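PDB 3PE7: oligogalacturonate lyase from Yersinia enterocolitica subsp. enterocolitica, which cleaves pectin-derived oligogalacturonates by beta-elimination in the cytoplasm, probably with the help of a bound metal ion. Local coordinates for residues C285-S290 and T340-F345; D30-R35 and R349-P354; P320-F325 and K363-T368. All blocks are in the same frame, centred on the assembly; numbering follows the deposited sequence.

Contact 1 of 3, residues C285-S290 and T340-F345; sequences CSHLMS and TSWKVF. With MN (manganese (II) ion), chain B.
Ser286 and His287 both meet the six-membered ring of Trp342. Ser286 OG lies 3.3 Å from Trp342 CH2 and approaches the indole obliquely. Ser286 CB is 3.6 Å from the same Trp342 carbon. The hydroxyl makes its hydrogen bond elsewhere, with Ser302. His287 touches more lightly, with CE1 4.4 Å from Trp342 CZ3. Each ring meets the other at its edge, near its plane.

The working end of His287 is NE2, which binds manganese at 2.1 Å. ND1, across the ring, is hydrogen-bonded to Asp300. The imidazole is therefore gripped at both nitrogens, by the metal and by a second-shell carboxylate.

Trp342 is positioned from its own loop. Thr340 CG2 sits 3.4 Å above the plane of the Trp342 indole, over its centre. Next to it, Ser341 OG accepts a hydrogen bond from Lys343 N at 3.0 Å, forming an ST turn. The indole also stands edge-to-face with His353, another manganese ligand. This meeting of the corner at Ser286 and His287 with the loop 340-345 is part of the manganese site of the seven-bladed beta-propeller.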
loop_
_atom_site.group_PDB
_atom_site.type_symbol
_atom_site.label_atom_id
_atom_site.label_comp_id
_atom_site.label_asym_id
_atom_site.label_seq_id
_atom_site.Cartn_x
_atom_site.Cartn_y
_atom_site.Cartn_z
ATOM N N CYS A 285 -3.441 8.296 -12.789
ATOM C CA CYS A 285 -3.016 7.007 -12.257
ATOM C C CYS A 285 -3.828 6.643 -11.019
ATOM O O CYS A 285 -4.409 7.514 -10.373
ATOM C CB CYS A 285 -1.524 7.059 -11.903
ATOM S SG CYS A 285 -0.416 7.169 -13.324
ATOM N N SER A 286 -3.859 5.358 -10.684
ATOM C CA SER A 286 -4.697 4.874 -9.591
ATOM C C SER A 286 -3.978 4.892 -8.251
ATOM O O SER A 286 -4.615 4.847 -7.217
ATOM C CB SER A 286 -5.208 3.468 -9.918
ATOM O OG SER A 286 -6.196 3.556 -10.954
ATOM N N HIS A 287 -2.651 4.934 -8.312
ATOM C CA HIS A 287 -1.778 4.941 -7.134
ATOM C C HIS A 287 -0.516 5.725 -7.477
ATOM O O HIS A 287 -0.235 5.995 -8.655
ATOM C CB HIS A 287 -1.402 3.516 -6.733
ATOM C CG HIS A 287 -2.578 2.609 -6.597
ATOM N ND1 HIS A 287 -3.060 1.856 -7.650
ATOM C CD2 HIS A 287 -3.393 2.361 -5.547
ATOM C CE1 HIS A 287 -4.114 1.168 -7.241
ATOM N NE2 HIS A 287 -4.335 1.455 -5.970
ATOM N N LEU A 288 0.207 6.130 -6.433
ATOM C CA LEU A 288 1.512 6.766 -6.596
ATOM C C LEU A 288 2.456 6.284 -5.498
ATOM O O LEU A 288 2.049 6.102 -4.337
ATOM C CB LEU A 288 1.358 8.291 -6.544
ATOM C CG LEU A 288 2.562 9.154 -6.941
ATOM C CD1 LEU A 288 3.012 8.876 -8.400
ATOM C CD2 LEU A 288 2.203 10.624 -6.756
ATOM N N MET A 289 3.713 6.062 -5.861
ATOM C CA MET A 289 4.720 5.638 -4.893
ATOM C C MET A 289 6.088 6.166 -5.315
ATOM O O MET A 289 6.316 6.436 -6.501
ATOM C CB MET A 289 4.728 4.096 -4.797
ATOM C CG MET A 289 5.598 3.501 -3.694
ATOM S SD MET A 289 5.468 4.365 -2.109
ATOM C CE MET A 289 6.735 3.500 -1.179
ATOM N N SER A 290 6.982 6.331 -4.341
ATOM C CA SER A 290 8.348 6.783 -4.649
ATOM C C SER A 290 9.427 5.783 -4.224
ATOM O O SER A 290 9.147 4.814 -3.514
ATOM C CB SER A 290 8.613 8.143 -3.984
ATOM O OG SER A 290 8.849 7.995 -2.590
ATOM N N THR A 340 -3.486 -4.508 -16.652
ATOM C CA THR A 340 -4.477 -5.103 -15.746
ATOM C C THR A 340 -5.898 -4.833 -16.228
ATOM O O THR A 340 -6.151 -3.818 -16.884
ATOM C CB THR A 340 -4.280 -4.693 -14.263
ATOM O OG1 THR A 340 -4.893 -5.685 -13.445
ATOM C CG2 THR A 340 -4.913 -3.344 -13.948
ATOM N N SER A 341 -6.803 -5.747 -15.901
ATOM C CA SER A 341 -8.222 -5.628 -16.270
ATOM C C SER A 341 -9.005 -4.819 -15.246
ATOM O O SER A 341 -10.122 -4.357 -15.537
ATOM C CB SER A 341 -8.864 -7.021 -16.384
ATOM O OG SER A 341 -9.098 -7.554 -15.086
ATOM N N TRP A 342 -8.423 -4.692 -14.046
ATOM C CA TRP A 342 -9.080 -4.093 -12.877
ATOM C C TRP A 342 -10.264 -4.901 -12.334
ATOM O O TRP A 342 -11.013 -4.415 -11.463
ATOM C CB TRP A 342 -9.507 -2.650 -13.173
ATOM C CG TRP A 342 -8.370 -1.772 -13.619
ATOM C CD1 TRP A 342 -8.043 -1.441 -14.911
ATOM C CD2 TRP A 342 -7.427 -1.087 -12.779
ATOM N NE1 TRP A 342 -6.955 -0.609 -14.932
ATOM C CE2 TRP A 342 -6.560 -0.364 -13.636
ATOM C CE3 TRP A 342 -7.221 -1.024 -11.391
ATOM C CZ2 TRP A 342 -5.495 0.404 -13.151
ATOM C CZ3 TRP A 342 -6.159 -0.245 -10.911
ATOM C CH2 TRP A 342 -5.312 0.447 -11.792
ATOM N N LYS A 343 -10.421 -6.139 -12.817
ATOM C CA LYS A 343 -11.582 -6.951 -12.442
ATOM C C LYS A 343 -11.448 -7.419 -11.005
ATOM O O LYS A 343 -10.343 -7.493 -10.443
ATOM C CB LYS A 343 -11.727 -8.174 -13.370
ATOM C CG LYS A 343 -12.305 -7.819 -14.740
ATOM C CD LYS A 343 -12.218 -8.990 -15.716
ATOM C CE LYS A 343 -12.778 -8.586 -17.075
ATOM N NZ LYS A 343 -12.722 -9.695 -18.084
ATOM N N VAL A 344 -12.591 -7.752 -10.410
ATOM C CA VAL A 344 -12.624 -8.337 -9.084
ATOM C C VAL A 344 -12.344 -9.841 -9.173
ATOM O O VAL A 344 -12.916 -10.540 -10.026
ATOM C CB VAL A 344 -14.003 -8.075 -8.437
ATOM C CG1 VAL A 344 -14.151 -8.822 -7.099
ATOM C CG2 VAL A 344 -14.220 -6.569 -8.272
ATOM N N PHE A 345 -11.444 -10.348 -8.336
ATOM C CA PHE A 345 -11.334 -11.797 -8.181
ATOM C C PHE A 345 -11.699 -12.155 -6.745
ATOM O O PHE A 345 -11.191 -11.545 -5.801
ATOM C CB PHE A 345 -9.909 -12.309 -8.470
ATOM C CG PHE A 345 -9.559 -12.386 -9.929
ATOM C CD1 PHE A 345 -9.448 -13.633 -10.574
ATOM C CD2 PHE A 345 -9.309 -11.228 -10.657
ATOM C CE1 PHE A 345 -9.103 -13.710 -11.919
ATOM C CE2 PHE A 345 -8.948 -11.301 -12.018
ATOM C CZ PHE A 345 -8.854 -12.531 -12.641
HETATM MN MN MN B . -5.299 -0.029 -4.770
#

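Contact 2 of 3, residues D30-R35 and R349-P354; sequences DVTCHR and RQVTHP. With MN (manganese (II) ion), chain B; ACT (acetate ion), chain E.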
loop_
_atom_site.group_PDB
_atom_site.type_symbol
_atom_site.label_atom_id
_atom_site.label_comp_id
_atom_site.label_asym_id
_atom_site.label_seq_id
_atom_site.Cartn_x
_atom_site.Cartn_y
_atom_site.Cartn_z
ATOM N N ASP A 30 -2.131 -19.426 -13.603
ATOM C CA ASP A 30 -3.253 -20.303 -13.276
ATOM C C ASP A 30 -3.489 -20.353 -11.767
ATOM O O ASP A 30 -4.384 -21.076 -11.303
ATOM C CB ASP A 30 -3.053 -21.724 -13.836
ATOM C CG ASP A 30 -1.964 -22.479 -13.125
ATOM O OD1 ASP A 30 -0.863 -21.921 -12.904
ATOM O OD2 ASP A 30 -2.218 -23.641 -12.745
ATOM N N VAL A 31 -2.694 -19.608 -10.991
ATOM C CA VAL A 31 -2.923 -19.462 -9.541
ATOM C C VAL A 31 -2.946 -17.963 -9.213
ATOM O O VAL A 31 -2.030 -17.240 -9.600
ATOM C CB VAL A 31 -1.814 -20.160 -8.719
ATOM C CG1 VAL A 31 -2.037 -19.956 -7.195
ATOM C CG2 VAL A 31 -1.739 -21.624 -9.118
ATOM N N THR A 32 -3.972 -17.508 -8.500
ATOM C CA THR A 32 -4.026 -16.095 -8.111
ATOM C C THR A 32 -2.913 -15.761 -7.128
ATOM O O THR A 32 -2.842 -16.331 -6.042
ATOM C CB THR A 32 -5.408 -15.734 -7.517
ATOM O OG1 THR A 32 -6.384 -15.868 -8.554
ATOM C CG2 THR A 32 -5.425 -14.305 -6.949
ATOM N N CYS A 33 -2.021 -14.857 -7.545
ATOM C CA CYS A 33 -0.959 -14.335 -6.677
ATOM C C CYS A 33 -0.926 -12.819 -6.832
ATOM O O CYS A 33 -1.184 -12.280 -7.916
ATOM C CB CYS A 33 0.409 -14.899 -7.080
ATOM S SG CYS A 33 0.528 -16.709 -6.943
ATOM N N HIS A 34 -0.611 -12.118 -5.760
ATOM C CA HIS A 34 -0.579 -10.664 -5.851
ATOM C C HIS A 34 0.440 -10.087 -4.895
ATOM O O HIS A 34 0.774 -10.691 -3.876
ATOM C CB HIS A 34 -1.960 -10.067 -5.521
ATOM C CG HIS A 34 -2.359 -10.290 -4.098
ATOM N ND1 HIS A 34 -1.994 -9.428 -3.084
ATOM C CD2 HIS A 34 -3.008 -11.322 -3.507
ATOM C CE1 HIS A 34 -2.461 -9.894 -1.933
ATOM N NE2 HIS A 34 -3.066 -11.048 -2.161
ATOM N N ARG A 35 0.936 -8.900 -5.228
ATOM C CA ARG A 35 1.840 -8.205 -4.315
ATOM C C ARG A 35 1.065 -7.539 -3.177
ATOM O O ARG A 35 -0.155 -7.386 -3.261
ATOM C CB ARG A 35 2.647 -7.186 -5.116
ATOM C CG ARG A 35 1.803 -5.993 -5.460
ATOM C CD ARG A 35 2.114 -4.949 -4.370
ATOM N NE ARG A 35 3.200 -4.238 -4.920
ATOM C CZ ARG A 35 4.232 -3.638 -4.344
ATOM N NH1 ARG A 35 4.470 -3.574 -3.021
ATOM N NH2 ARG A 35 5.063 -3.084 -5.200
ATOM N N ARG A 349 -11.487 -6.257 -4.293
ATOM C CA ARG A 349 -11.434 -5.116 -5.198
ATOM C C ARG A 349 -10.038 -4.517 -5.316
ATOM O O ARG A 349 -9.874 -3.522 -6.019
ATOM C CB ARG A 349 -12.398 -4.007 -4.738
ATOM C CG ARG A 349 -13.800 -4.462 -4.321
ATOM C CD ARG A 349 -14.478 -5.206 -5.408
ATOM N NE ARG A 349 -15.883 -5.499 -5.128
ATOM C CZ ARG A 349 -16.907 -4.946 -5.770
ATOM N NH1 ARG A 349 -16.696 -4.053 -6.736
ATOM N NH2 ARG A 349 -18.149 -5.298 -5.452
ATOM N N GLN A 350 -9.048 -5.095 -4.637
ATOM C CA GLN A 350 -7.668 -4.594 -4.728
ATOM C C GLN A 350 -6.754 -5.543 -5.472
ATOM O O GLN A 350 -5.652 -5.160 -5.878
ATOM C CB GLN A 350 -7.080 -4.346 -3.320
ATOM C CG GLN A 350 -7.686 -3.151 -2.559
ATOM C CD GLN A 350 -7.373 -1.814 -3.187
ATOM O OE1 GLN A 350 -6.214 -1.528 -3.555
ATOM N NE2 GLN A 350 -8.402 -0.960 -3.306
ATOM N N VAL A 351 -7.200 -6.789 -5.641
ATOM C CA VAL A 351 -6.290 -7.852 -6.089
ATOM C C VAL A 351 -5.657 -7.595 -7.481
ATOM O O VAL A 351 -4.496 -7.943 -7.705
ATOM C CB VAL A 351 -6.964 -9.226 -5.984
ATOM C CG1 VAL A 351 -8.055 -9.408 -7.047
ATOM C CG2 VAL A 351 -5.939 -10.341 -6.062
ATOM N N THR A 352 -6.405 -6.954 -8.389
ATOM C CA THR A 352 -5.854 -6.654 -9.712
ATOM C C THR A 352 -5.209 -5.277 -9.798
ATOM O O THR A 352 -4.767 -4.888 -10.874
ATOM C CB THR A 352 -6.928 -6.760 -10.828
ATOM O OG1 THR A 352 -8.096 -6.036 -10.435
ATOM C CG2 THR A 352 -7.298 -8.238 -11.084
ATOM N N HIS A 353 -5.145 -4.543 -8.674
ATOM C CA HIS A 353 -4.438 -3.248 -8.666
ATOM C C HIS A 353 -2.935 -3.463 -8.872
ATOM O O HIS A 353 -2.331 -4.250 -8.160
ATOM C CB HIS A 353 -4.696 -2.502 -7.359
ATOM C CG HIS A 353 -6.066 -1.916 -7.269
ATOM N ND1 HIS A 353 -6.383 -0.893 -6.398
ATOM C CD2 HIS A 353 -7.202 -2.202 -7.950
ATOM C CE1 HIS A 353 -7.656 -0.573 -6.554
ATOM N NE2 HIS A 353 -8.173 -1.346 -7.493
ATOM N N PRO A 354 -2.332 -2.766 -9.852
ATOM C CA PRO A 354 -0.888 -2.989 -10.051
ATOM C C PRO A 354 -0.043 -2.631 -8.824
ATOM O O PRO A 354 0.902 -3.355 -8.506
ATOM C CB PRO A 354 -0.549 -2.097 -11.251
ATOM C CG PRO A 354 -1.882 -2.045 -12.043
ATOM C CD PRO A 354 -2.944 -2.013 -10.971
HETATM MN MN MN B . -5.299 -0.029 -4.770
HETATM C C ACT E . -6.091 1.749 -3.202
HETATM O O ACT E . -6.832 1.484 -4.216
HETATM O OXT ACT E . -4.952 1.156 -3.077
HETATM C CH3 ACT E . -6.552 2.720 -2.168
#
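Val351 carries the contact with Thr32 and His34, and Pro354 adds a touch on Arg35. Gln350 comes just before Val351 and faces the metal instead. Its chain bends at chi2 (-67°), and OE1 binds manganese at 2.1 Å. The same amide gives its other end to the acetate: Gln350 NE2 donates to acetate O at 3.0 Å, with an angle of 147°. The amide is thus held at both ends.

Gln350 also starts a type I beta turn, closed by His353 N bonding to Gln350 O at 2.9 Å. Val351 stands at the second position of the turn. Its CG2 branch, anti to the backbone N, is the one that touches. Val351 CG2 reaches His34 CD2 at 4.0 Å, coming obliquely to the imidazole, and Thr32 CG2 at 4.1 Å. The valine crosses both partners at about a right angle. The His34 ring is fixed at both nitrogens. His34 ND1 donates to Arg35 O at 2.8 Å and 164°, approaching from above the carbonyl plane, while NE2 is hydrogen-bonded to Thr83.

Thr352 points away; its OG1 is hydrogen-bonded to Lys343 O and its backbone O to Thr340 OG1. His353 binds manganese through ND1. Gln350 CA lies over one face of the His353 ring, and acetate O lies at the ring edge, in plane. Pro354 O then packs 4.1 Å from Arg35 CG. The bent arginine chain carries NH2 on to Ser357.

Both acetate oxygens bind the manganese, with His287 and His355 completing the site. One side of the turn packs on Thr32 and His34, while Gln350 and His353 bind the metal. The acetate, probably from the crystallisation liquor, is consistent with a site that could receive a uronate carboxylate.

Contact 3 of 3, residues P320-F325 and K363-T368; sequences PFLYVF and KQILFT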
loop_
_atom_site.group_PDB
_atom_site.type_symbol
_atom_site.label_atom_id
_atom_site.label_comp_id
_atom_site.label_asym_id
_atom_site.label_seq_id
_atom_site.Cartn_x
_atom_site.Cartn_y
_atom_site.Cartn_z
ATOM N N PRO A 320 -3.145 1.478 -20.036
ATOM C CA PRO A 320 -2.547 0.229 -19.558
ATOM C C PRO A 320 -1.078 0.396 -19.062
ATOM O O PRO A 320 -0.412 -0.603 -18.734
ATOM C CB PRO A 320 -2.575 -0.655 -20.819
ATOM C CG PRO A 320 -2.318 0.323 -21.938
ATOM C CD PRO A 320 -3.100 1.589 -21.514
ATOM N N PHE A 321 -0.585 1.632 -19.059
ATOM C CA PHE A 321 0.842 1.870 -18.849
ATOM C C PHE A 321 1.243 2.154 -17.411
ATOM O O PHE A 321 0.441 2.669 -16.621
ATOM C CB PHE A 321 1.334 3.018 -19.747
ATOM C CG PHE A 321 1.242 2.692 -21.203
ATOM C CD1 PHE A 321 0.206 3.212 -21.972
ATOM C CD2 PHE A 321 2.171 1.827 -21.799
ATOM C CE1 PHE A 321 0.092 2.892 -23.342
ATOM C CE2 PHE A 321 2.061 1.488 -23.170
ATOM C CZ PHE A 321 1.022 2.035 -23.936
ATOM N N LEU A 322 2.487 1.787 -17.105
ATOM C CA LEU A 322 3.188 2.220 -15.893
ATOM C C LEU A 322 4.101 3.385 -16.251
ATOM O O LEU A 322 4.836 3.314 -17.244
ATOM C CB LEU A 322 4.013 1.069 -15.307
ATOM C CG LEU A 322 3.158 -0.091 -14.772
ATOM C CD1 LEU A 322 3.888 -1.416 -14.857
ATOM C CD2 LEU A 322 2.673 0.154 -13.337
ATOM N N TYR A 323 4.081 4.429 -15.414
ATOM C CA TYR A 323 4.878 5.628 -15.659
ATOM C C TYR A 323 5.895 5.827 -14.566
ATOM O O TYR A 323 5.587 5.629 -13.396
ATOM C CB TYR A 323 3.990 6.873 -15.696
ATOM C CG TYR A 323 2.964 6.838 -16.790
ATOM C CD1 TYR A 323 3.302 7.218 -18.095
ATOM C CD2 TYR A 323 1.672 6.401 -16.528
ATOM C CE1 TYR A 323 2.355 7.169 -19.131
ATOM C CE2 TYR A 323 0.698 6.369 -17.546
ATOM C CZ TYR A 323 1.060 6.746 -18.842
ATOM O OH TYR A 323 0.116 6.688 -19.838
ATOM N N VAL A 324 7.104 6.252 -14.947
ATOM C CA VAL A 324 8.102 6.624 -13.941
ATOM C C VAL A 324 8.384 8.102 -14.103
ATOM O O VAL A 324 8.569 8.594 -15.232
ATOM C CB VAL A 324 9.409 5.790 -14.027
ATOM C CG1 VAL A 324 10.545 6.445 -13.210
ATOM C CG2 VAL A 324 9.162 4.382 -13.539
ATOM N N PHE A 325 8.404 8.800 -12.974
ATOM C CA PHE A 325 8.635 10.242 -12.941
ATOM C C PHE A 325 9.997 10.491 -12.340
ATOM O O PHE A 325 10.253 10.099 -11.201
ATOM C CB PHE A 325 7.543 10.946 -12.120
ATOM C CG PHE A 325 6.153 10.589 -12.549
ATOM C CD1 PHE A 325 5.524 11.290 -13.575
ATOM C CD2 PHE A 325 5.486 9.527 -11.960
ATOM C CE1 PHE A 325 4.241 10.943 -13.988
ATOM C CE2 PHE A 325 4.206 9.167 -12.365
ATOM C CZ PHE A 325 3.578 9.867 -13.377
ATOM N N LYS A 363 16.149 -0.398 -9.817
ATOM C CA LYS A 363 16.341 -0.784 -11.217
ATOM C C LYS A 363 15.089 -1.370 -11.850
ATOM O O LYS A 363 14.982 -1.448 -13.087
ATOM C CB LYS A 363 17.488 -1.790 -11.345
ATOM C CG LYS A 363 18.842 -1.283 -10.807
ATOM C CD LYS A 363 19.628 -0.499 -11.822
ATOM C CE LYS A 363 20.947 0.072 -11.221
ATOM N NZ LYS A 363 21.644 -0.975 -10.454
ATOM N N GLN A 364 14.146 -1.779 -11.007
ATOM C CA GLN A 364 12.945 -2.460 -11.477
ATOM C C GLN A 364 11.713 -1.966 -10.743
ATOM O O GLN A 364 11.813 -1.420 -9.658
ATOM C CB GLN A 364 13.059 -3.957 -11.249
ATOM C CG GLN A 364 14.129 -4.626 -12.066
ATOM C CD GLN A 364 14.351 -6.021 -11.598
ATOM O OE1 GLN A 364 14.766 -6.248 -10.456
ATOM N NE2 GLN A 364 14.054 -6.979 -12.455
ATOM N N ILE A 365 10.551 -2.172 -11.342
ATOM C CA ILE A 365 9.315 -1.980 -10.604
ATOM C C ILE A 365 8.545 -3.296 -10.457
ATOM O O ILE A 365 8.506 -4.129 -11.384
ATOM C CB ILE A 365 8.434 -0.863 -11.220
ATOM C CG1 ILE A 365 8.268 -1.054 -12.721
ATOM C CG2 ILE A 365 9.046 0.552 -10.915
ATOM C CD1 ILE A 365 7.197 -0.132 -13.329
ATOM N N LEU A 366 7.947 -3.479 -9.285
ATOM C CA LEU A 366 7.136 -4.670 -8.977
ATOM C C LEU A 366 5.671 -4.304 -9.048
ATOM O O LEU A 366 5.255 -3.289 -8.477
ATOM C CB LEU A 366 7.449 -5.188 -7.567
ATOM C CG LEU A 366 6.563 -6.354 -7.069
ATOM C CD1 LEU A 366 6.943 -7.642 -7.771
ATOM C CD2 LEU A 366 6.654 -6.522 -5.524
ATOM N N PHE A 367 4.878 -5.132 -9.718
ATOM C CA PHE A 367 3.435 -4.859 -9.812
ATOM C C PHE A 367 2.641 -6.134 -10.015
ATOM O O PHE A 367 3.195 -7.155 -10.432
ATOM C CB PHE A 367 3.136 -3.846 -10.943
ATOM C CG PHE A 367 3.507 -4.323 -12.320
ATOM C CD1 PHE A 367 2.523 -4.840 -13.161
ATOM C CD2 PHE A 367 4.828 -4.242 -12.792
ATOM C CE1 PHE A 367 2.849 -5.274 -14.456
ATOM C CE2 PHE A 367 5.160 -4.680 -14.089
ATOM C CZ PHE A 367 4.169 -5.188 -14.919
ATOM N N THR A 368 1.344 -6.068 -9.714
ATOM C CA THR A 368 0.393 -7.152 -10.067
ATOM C C THR A 368 -0.345 -6.850 -11.383
ATOM O O THR A 368 -0.687 -5.704 -11.673
ATOM C CB THR A 368 -0.691 -7.342 -8.963
ATOM O OG1 THR A 368 -0.090 -7.495 -7.682
ATOM C CG2 THR A 368 -1.556 -8.567 -9.226
#
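Leu322 points one methyl straight down onto the face of Phe367. Leu322 CD1 lies 3.6 Å from the centroid of the Phe367 ring, only 11° off the ring normal. This is a CH-pi contact over the centre of the ring. All six ring carbons are at similar range, the nearest including Phe367 CE2 at 3.6 Å from Leu322 CD1. The leucine and phenylalanine side chains are set at a slant to each other.

Torsions explain how the two groups meet. Leu322 CG is anti to its carbonyl carbon, and its CD1 branch touches the ring. Phe367 CG sits between the backbone N and the carbonyl carbon (chi1 63°). This chi1 puts the ring beside Leu322, and chi2 turns its face to the methyl.

Ile365 approaches the base and the tip of the same leucine. Ile365 CD1 is 3.9 Å from Leu322 CD1 and also 3.9 Å from Leu322 CB. It thus lies alongside Leu322 from CB to CD1, and the face of Phe367 covers CD1. Val324 faces the same interface but stays further back. The three touching residues are buried, and their contacts across the segments are wholly apolar.

Neighbouring strands extend the packing. Phe367 also meets the ring of Tyr378, with planes about 15° apart. Ile365 touches Ala380. From the other face of 320-325, Tyr323 packs on Pro283 and Cys285 of strand 276-285, in the preceding blade.

Strand 321-326 lies in a four-stranded antiparallel sheet, strand 364-369 in a five-stranded one. Between 320-325 and 363-368 the nearest CA atoms, those of Leu322 and Ile365, are 9.1 Å apart, and the contact is made by side chains. Hydrophobic packing of this kind, face to face between adjacent blades, is typical of a beta-propeller.

In the fold
The chain first contributes 30-35, which waits more than 300 residues for 349-354. Contact 2 therefore closes almost the whole ring of blades. Within that span lies contact 1, where 285-290 meets 340-345 around a blade that begins near the metal. Contact 3 starts inside both loops and ends beyond them, so it crosses each. It joins that blade to the last one, whose sheet combines strands 12-15 and 22-25 with C-terminal strands. The loop between strands 331-337 and 357-358 links contacts 1 and 2, which both reach the manganese and are bonded to each other through that loop. Pro354 and Arg35 bond to Thr368, joining contact 2 to contact 3.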